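Local coordinates for protein catalase A (Saccharomyces cerevisiae, PDB 1A4E) that probably breaks down hydrogen peroxide from peroxisomal oxidases to water and oxygen, working as a homotetramer with heme as cofactor, at residues Trp212-Val217 and His407-Asn412; Phe280-Val285 and Ser329-Leu334. All coordinates share one frame; numbering follows the deposited sequence.

Contact 1: residues Trp212-Val217 and His407-Asn412; sequences WHYVQV and HQEVWN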
# COMPACT_ATOMS: atom_id res chain seq x y z
N TRP B 212 -37.38 23.20 0.79
CA TRP B 212 -35.96 23.25 1.09
C TRP B 212 -35.42 24.65 1.30
O TRP B 212 -35.99 25.64 0.84
CB TRP B 212 -35.17 22.57 -0.04
CG TRP B 212 -35.26 23.24 -1.41
CD1 TRP B 212 -36.31 22.99 -2.25
CD2 TRP B 212 -34.35 24.12 -1.95
NE1 TRP B 212 -36.07 23.70 -3.32
CE2 TRP B 212 -34.92 24.38 -3.19
CE3 TRP B 212 -33.15 24.71 -1.58
CZ2 TRP B 212 -34.30 25.25 -4.09
CZ3 TRP B 212 -32.53 25.58 -2.48
CH2 TRP B 212 -33.10 25.84 -3.72
N HIS B 213 -34.29 24.73 2.00
CA HIS B 213 -33.63 25.99 2.26
C HIS B 213 -32.12 25.91 2.09
O HIS B 213 -31.51 24.85 2.23
CB HIS B 213 -33.90 26.47 3.68
CG HIS B 213 -35.30 26.99 3.98
ND1 HIS B 213 -36.39 26.28 4.21
CD2 HIS B 213 -35.64 28.31 4.09
CE1 HIS B 213 -37.38 27.11 4.48
NE2 HIS B 213 -36.91 28.33 4.40
N TYR B 214 -31.52 27.04 1.72
CA TYR B 214 -30.08 27.20 1.73
C TYR B 214 -29.76 27.47 3.19
O TYR B 214 -30.39 28.32 3.83
CB TYR B 214 -29.63 28.39 0.91
CG TYR B 214 -29.77 28.21 -0.60
CD1 TYR B 214 -29.13 27.16 -1.27
CD2 TYR B 214 -30.54 29.13 -1.31
CE1 TYR B 214 -29.25 27.03 -2.66
CE2 TYR B 214 -30.67 29.00 -2.70
CZ TYR B 214 -30.02 27.95 -3.36
OH TYR B 214 -30.14 27.84 -4.73
N VAL B 215 -28.78 26.75 3.74
CA VAL B 215 -28.45 26.80 5.16
C VAL B 215 -26.98 27.07 5.40
O VAL B 215 -26.13 26.59 4.64
CB VAL B 215 -28.87 25.45 5.83
CG1 VAL B 215 -28.48 25.43 7.30
CG2 VAL B 215 -30.38 25.27 5.78
N GLN B 216 -26.63 27.88 6.40
CA GLN B 216 -25.25 28.01 6.86
C GLN B 216 -25.27 27.75 8.35
O GLN B 216 -26.15 28.22 9.07
CB GLN B 216 -24.70 29.41 6.58
CG GLN B 216 -24.43 29.47 5.09
CD GLN B 216 -23.28 30.35 4.67
OE1 GLN B 216 -22.58 30.97 5.46
NE2 GLN B 216 -23.04 30.41 3.37
N VAL B 217 -24.32 26.94 8.83
CA VAL B 217 -24.31 26.51 10.23
C VAL B 217 -23.22 27.21 11.05
O VAL B 217 -22.10 27.43 10.60
CB VAL B 217 -24.14 24.97 10.27
CG1 VAL B 217 -24.37 24.46 11.68
CG2 VAL B 217 -25.16 24.28 9.36
N HIS B 407 -36.04 18.15 -6.64
CA HIS B 407 -36.99 19.14 -6.17
C HIS B 407 -36.42 20.55 -5.99
O HIS B 407 -37.15 21.49 -5.68
CB HIS B 407 -37.56 18.65 -4.85
CG HIS B 407 -36.57 18.51 -3.69
ND1 HIS B 407 -36.75 18.96 -2.45
CD2 HIS B 407 -35.34 17.89 -3.73
CE1 HIS B 407 -35.70 18.64 -1.75
NE2 HIS B 407 -34.86 17.99 -2.53
N GLN B 408 -35.11 20.68 -6.19
CA GLN B 408 -34.43 21.93 -5.99
C GLN B 408 -34.18 22.68 -7.29
O GLN B 408 -35.10 22.76 -8.11
CB GLN B 408 -33.15 21.59 -5.20
CG GLN B 408 -33.57 21.02 -3.85
CD GLN B 408 -32.48 20.51 -2.94
OE1 GLN B 408 -31.46 20.00 -3.38
NE2 GLN B 408 -32.68 20.60 -1.62
N GLU B 409 -33.00 23.25 -7.55
CA GLU B 409 -32.74 24.06 -8.74
C GLU B 409 -32.78 23.34 -10.07
O GLU B 409 -32.54 22.13 -10.16
CB GLU B 409 -31.39 24.74 -8.67
CG GLU B 409 -31.06 25.48 -7.38
CD GLU B 409 -30.26 24.68 -6.34
OE1 GLU B 409 -30.40 23.46 -6.21
OE2 GLU B 409 -29.47 25.31 -5.64
N VAL B 410 -33.12 24.10 -11.11
CA VAL B 410 -33.07 23.63 -12.48
C VAL B 410 -31.88 24.38 -13.06
O VAL B 410 -31.73 25.59 -12.92
CB VAL B 410 -34.38 23.97 -13.25
CG1 VAL B 410 -34.30 23.56 -14.72
CG2 VAL B 410 -35.52 23.20 -12.60
N TRP B 411 -30.98 23.60 -13.67
CA TRP B 411 -29.77 24.15 -14.24
C TRP B 411 -29.90 24.21 -15.76
O TRP B 411 -30.59 23.39 -16.37
CB TRP B 411 -28.57 23.27 -13.83
CG TRP B 411 -28.46 23.09 -12.32
CD1 TRP B 411 -28.81 21.90 -11.73
CD2 TRP B 411 -28.06 24.04 -11.42
NE1 TRP B 411 -28.64 22.09 -10.45
CE2 TRP B 411 -28.19 23.34 -10.21
CE3 TRP B 411 -27.61 25.36 -11.43
CZ2 TRP B 411 -27.88 23.95 -8.99
CZ3 TRP B 411 -27.29 25.97 -10.21
CH2 TRP B 411 -27.43 25.28 -9.00
N ASN B 412 -29.25 25.21 -16.35
CA ASN B 412 -29.25 25.37 -17.79
C ASN B 412 -27.85 25.77 -18.21
O ASN B 412 -27.15 26.46 -17.47
CB ASN B 412 -30.23 26.45 -18.23
CG ASN B 412 -30.34 26.53 -19.75
OD1 ASN B 412 -29.68 27.35 -20.40
ND2 ASN B 412 -31.12 25.65 -20.38
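Trp-212, at the start of strand 212-221 in the antiparallel beta barrel of the catalase fold, turns its indole against Gln-408 on the long excursion that wraps round the barrel before strand 411-418. The two meet as a CH-pi pair: CG of Gln-408 lies 3.5 Å from the centroid of the five-membered ring of Trp-212, almost exactly on the ring normal. The same CG also stands over the centre of the His-407 imidazole, in the corner formed by the two rings. Indole and imidazole are tilted 70° to each other, their centroids 5.3 Å apart, an oblique aromatic pair. The amide plane of Gln-408 is steeply inclined to the indole, with NE2 passing 3.5 Å from CB of Trp-212. Its other end, OE1, accepts from Lys-204, which also forms a salt bridge with Glu-409 through OE1; one lysine thus ties down two neighbouring side chains. At the far rim of the indole, CH2 of Trp-212 comes within 4.0 Å of CD of Glu-409, the two side chains crossing at about a right angle. CZ3 of Trp-212 meanwhile rests 3.5 Å above the ring plane of Tyr-214, toward its rim. Glu-409 is bent at chi2 (95°), which swings CD back toward the strand, and its carboxylate meets Tyr-214 tip to tip. The phenol donates a 2.8 Å hydrogen bond from OH of Tyr-214 to OE2 of Glu-409, arriving on the anti side, 33° out of the carboxylate plane.

Contact 2: residues Phe280-Val285 and Ser329-Leu334; sequences FDLTKV and SADPVL. With HEM (protoporphyrin IX containing Fe), chain I.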
# COMPACT_ATOMS: atom_id res chain seq x y z
N PHE B 280 -23.29 30.38 -3.55
CA PHE B 280 -22.29 29.37 -3.87
C PHE B 280 -20.87 29.88 -3.70
O PHE B 280 -19.91 29.18 -4.06
CB PHE B 280 -22.51 28.92 -5.32
CG PHE B 280 -23.93 28.47 -5.60
CD1 PHE B 280 -24.61 27.64 -4.70
CD2 PHE B 280 -24.56 28.92 -6.76
CE1 PHE B 280 -25.93 27.25 -4.97
CE2 PHE B 280 -25.88 28.53 -7.02
CZ PHE B 280 -26.56 27.70 -6.13
N ASP B 281 -20.69 31.09 -3.16
CA ASP B 281 -19.37 31.64 -2.95
C ASP B 281 -18.96 31.52 -1.50
O ASP B 281 -19.52 32.14 -0.60
CB ASP B 281 -19.34 33.10 -3.37
CG ASP B 281 -17.98 33.79 -3.39
OD1 ASP B 281 -16.96 33.20 -3.01
OD2 ASP B 281 -17.92 34.94 -3.79
N LEU B 282 -17.88 30.75 -1.34
CA LEU B 282 -17.29 30.44 -0.04
C LEU B 282 -16.68 31.65 0.65
O LEU B 282 -16.59 31.68 1.88
CB LEU B 282 -16.19 29.40 -0.20
CG LEU B 282 -16.02 28.21 0.72
CD1 LEU B 282 -14.65 27.67 0.40
CD2 LEU B 282 -16.12 28.53 2.20
N THR B 283 -16.24 32.66 -0.11
CA THR B 283 -15.62 33.83 0.49
C THR B 283 -16.61 34.88 1.00
O THR B 283 -16.22 35.92 1.51
CB THR B 283 -14.66 34.44 -0.56
OG1 THR B 283 -15.46 34.93 -1.61
CG2 THR B 283 -13.66 33.42 -1.10
N LYS B 284 -17.92 34.59 0.96
CA LYS B 284 -18.95 35.51 1.40
C LYS B 284 -19.73 35.00 2.60
O LYS B 284 -20.03 33.81 2.68
CB LYS B 284 -19.96 35.78 0.29
CG LYS B 284 -19.43 36.32 -1.03
CD LYS B 284 -18.93 37.76 -0.92
CE LYS B 284 -18.42 38.19 -2.29
NZ LYS B 284 -17.19 37.49 -2.60
N VAL B 285 -20.06 35.89 3.54
CA VAL B 285 -20.93 35.56 4.65
C VAL B 285 -22.28 36.23 4.41
O VAL B 285 -22.39 37.22 3.70
CB VAL B 285 -20.38 36.05 6.02
CG1 VAL B 285 -19.06 35.35 6.25
CG2 VAL B 285 -20.15 37.55 6.07
N SER B 329 -24.60 22.08 -1.69
CA SER B 329 -25.02 23.02 -2.72
C SER B 329 -24.04 23.00 -3.89
O SER B 329 -23.02 22.31 -3.83
CB SER B 329 -25.10 24.44 -2.17
OG SER B 329 -23.81 24.99 -1.91
N ALA B 330 -24.30 23.80 -4.93
CA ALA B 330 -23.45 23.87 -6.11
C ALA B 330 -22.23 24.76 -5.91
O ALA B 330 -21.64 25.23 -6.87
CB ALA B 330 -24.25 24.40 -7.29
N ASP B 331 -21.85 25.02 -4.64
CA ASP B 331 -20.61 25.71 -4.31
C ASP B 331 -19.49 24.83 -4.87
O ASP B 331 -19.38 23.68 -4.44
CB ASP B 331 -20.52 25.85 -2.79
CG ASP B 331 -19.24 26.45 -2.18
OD1 ASP B 331 -18.13 26.19 -2.63
OD2 ASP B 331 -19.36 27.17 -1.20
N PRO B 332 -18.64 25.32 -5.79
CA PRO B 332 -17.65 24.53 -6.52
C PRO B 332 -16.60 23.88 -5.63
O PRO B 332 -16.08 22.81 -5.98
CB PRO B 332 -17.02 25.49 -7.50
CG PRO B 332 -17.99 26.63 -7.54
CD PRO B 332 -18.49 26.73 -6.12
N VAL B 333 -16.28 24.53 -4.50
CA VAL B 333 -15.32 24.00 -3.54
C VAL B 333 -15.95 22.83 -2.79
O VAL B 333 -15.31 21.79 -2.69
CB VAL B 333 -14.90 25.14 -2.59
CG1 VAL B 333 -13.90 24.69 -1.54
CG2 VAL B 333 -14.22 26.21 -3.42
N LEU B 334 -17.20 22.96 -2.31
CA LEU B 334 -17.90 21.87 -1.63
C LEU B 334 -18.12 20.68 -2.55
O LEU B 334 -18.02 19.53 -2.11
CB LEU B 334 -19.25 22.34 -1.11
CG LEU B 334 -20.18 21.34 -0.40
CD1 LEU B 334 -19.44 20.62 0.73
CD2 LEU B 334 -21.38 22.09 0.13
CHA HEM I . -9.15 17.87 5.72
CHB HEM I . -9.50 18.41 0.97
CHC HEM I . -11.56 22.68 1.63
CHD HEM I . -12.12 21.62 6.29
C1A HEM I . -8.92 17.72 4.36
C2A HEM I . -8.36 16.53 3.76
C3A HEM I . -8.54 16.64 2.42
C4A HEM I . -9.17 17.92 2.21
CMA HEM I . -8.22 15.61 1.35
CAA HEM I . -7.77 15.35 4.50
CBA HEM I . -8.78 14.23 4.53
CGA HEM I . -8.32 12.96 5.22
O1A HEM I . -7.24 12.45 4.95
O2A HEM I . -9.08 12.47 6.05
C1B HEM I . -10.12 19.62 0.73
C2B HEM I . -10.35 20.16 -0.59
C3B HEM I . -10.85 21.43 -0.41
C4B HEM I . -10.93 21.62 1.03
CMB HEM I . -10.05 19.40 -1.87
CAB HEM I . -11.21 22.41 -1.35
CBB HEM I . -11.40 22.24 -2.80
C1C HEM I . -11.92 22.76 2.96
C2C HEM I . -12.85 23.73 3.48
C3C HEM I . -13.07 23.40 4.79
C4C HEM I . -12.26 22.23 5.05
CMC HEM I . -13.49 24.86 2.67
CAC HEM I . -13.94 24.00 5.69
CBC HEM I . -15.37 24.11 5.47
C1D HEM I . -11.34 20.51 6.55
C2D HEM I . -11.19 19.91 7.84
C3D HEM I . -10.33 18.87 7.68
C4D HEM I . -9.97 18.84 6.29
CMD HEM I . -11.87 20.32 9.14
CAD HEM I . -9.80 17.96 8.77
CBD HEM I . -10.64 16.73 9.03
CGD HEM I . -10.05 15.93 10.17
O1D HEM I . -9.97 16.45 11.28
O2D HEM I . -9.67 14.78 9.97
NA HEM I . -9.44 18.56 3.40
NB HEM I . -10.50 20.50 1.72
NC HEM I . -11.60 21.82 3.91
ND HEM I . -10.60 19.84 5.59
FE HEM I . -10.50 20.20 3.66
O HOH W 1 -17.09 28.75 -3.55
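OD1 of Asp-331 is gripped by a water and two backbone N-H groups. The water donates to OD1 of Asp-331 and to O of Phe-280, each at 2.9 Å, and accepts from N of Leu-282 at 3.1 Å. The backbone donors are Val-333 N and Leu-334 N, both weak, which make Asp-331 the N-cap of helix 332-348. CG of Asp-331, anti to the backbone N (chi1 175°), stands 3.4 Å from O of Phe-280; His-201 holds OD2. Apart from a CA-H...O contact from CA of Asp-331 to O of Phe-280, the rest is packing, with no direct hydrogen bond. CB of Ala-330 sits over the centre of the Phe-280 ring, 4.1 Å from its centroid, a CH-pi contact; OG of Ser-329, hydrogen-bonded to O of Thr-202, lies at the ring's edge. Trp-411 of strand 411-418 packs on Phe-280 and Ala-330. With an alanine in place of Phe-280, the Ala-330 methyl would probably lose the face it rests on and a gap would open beside Trp-411. Around Leu-282 an Asx turn starting at Asp-281 braces the loop: OD1 takes N and OG1 of Thr-283 from the same face, and OD2 forms a salt bridge with Lys-284. Leu-282 and Val-333 cross at about a right angle, CD1 of Leu-282 3.6 Å from CG1 of Val-333. CG1 of Val-333 touches heme vinyl carbon CAB at 3.5 Å and CD1 of Leu-282 lies 3.8 Å from heme methyl CMC, forming part of the apolar wall of the catalase heme pocket.

Overall arrangement
From the N terminus, the chain runs through the first barrel strands to strand 212-221, where contact 1 begins, then through strand 259-267 and helix 269-274 to 280-285. After strand 294-303 it returns at 329-334, so contact 2 closes the shorter loop, joining 280-285 to the start of helix 332-348. The chain next runs through the helix and the wrapping excursion, and 407-412 closes the longer loop of contact 1 against the barrel. Contact 2 is therefore wholly enclosed by contact 1, without crossing. The two touch through Trp-411, Glu-409 and Tyr-214, which pack on Phe-280 or Ala-330, linking barrel, wrapping segment and heme pocket near a neighbouring subunit that both contacts meet.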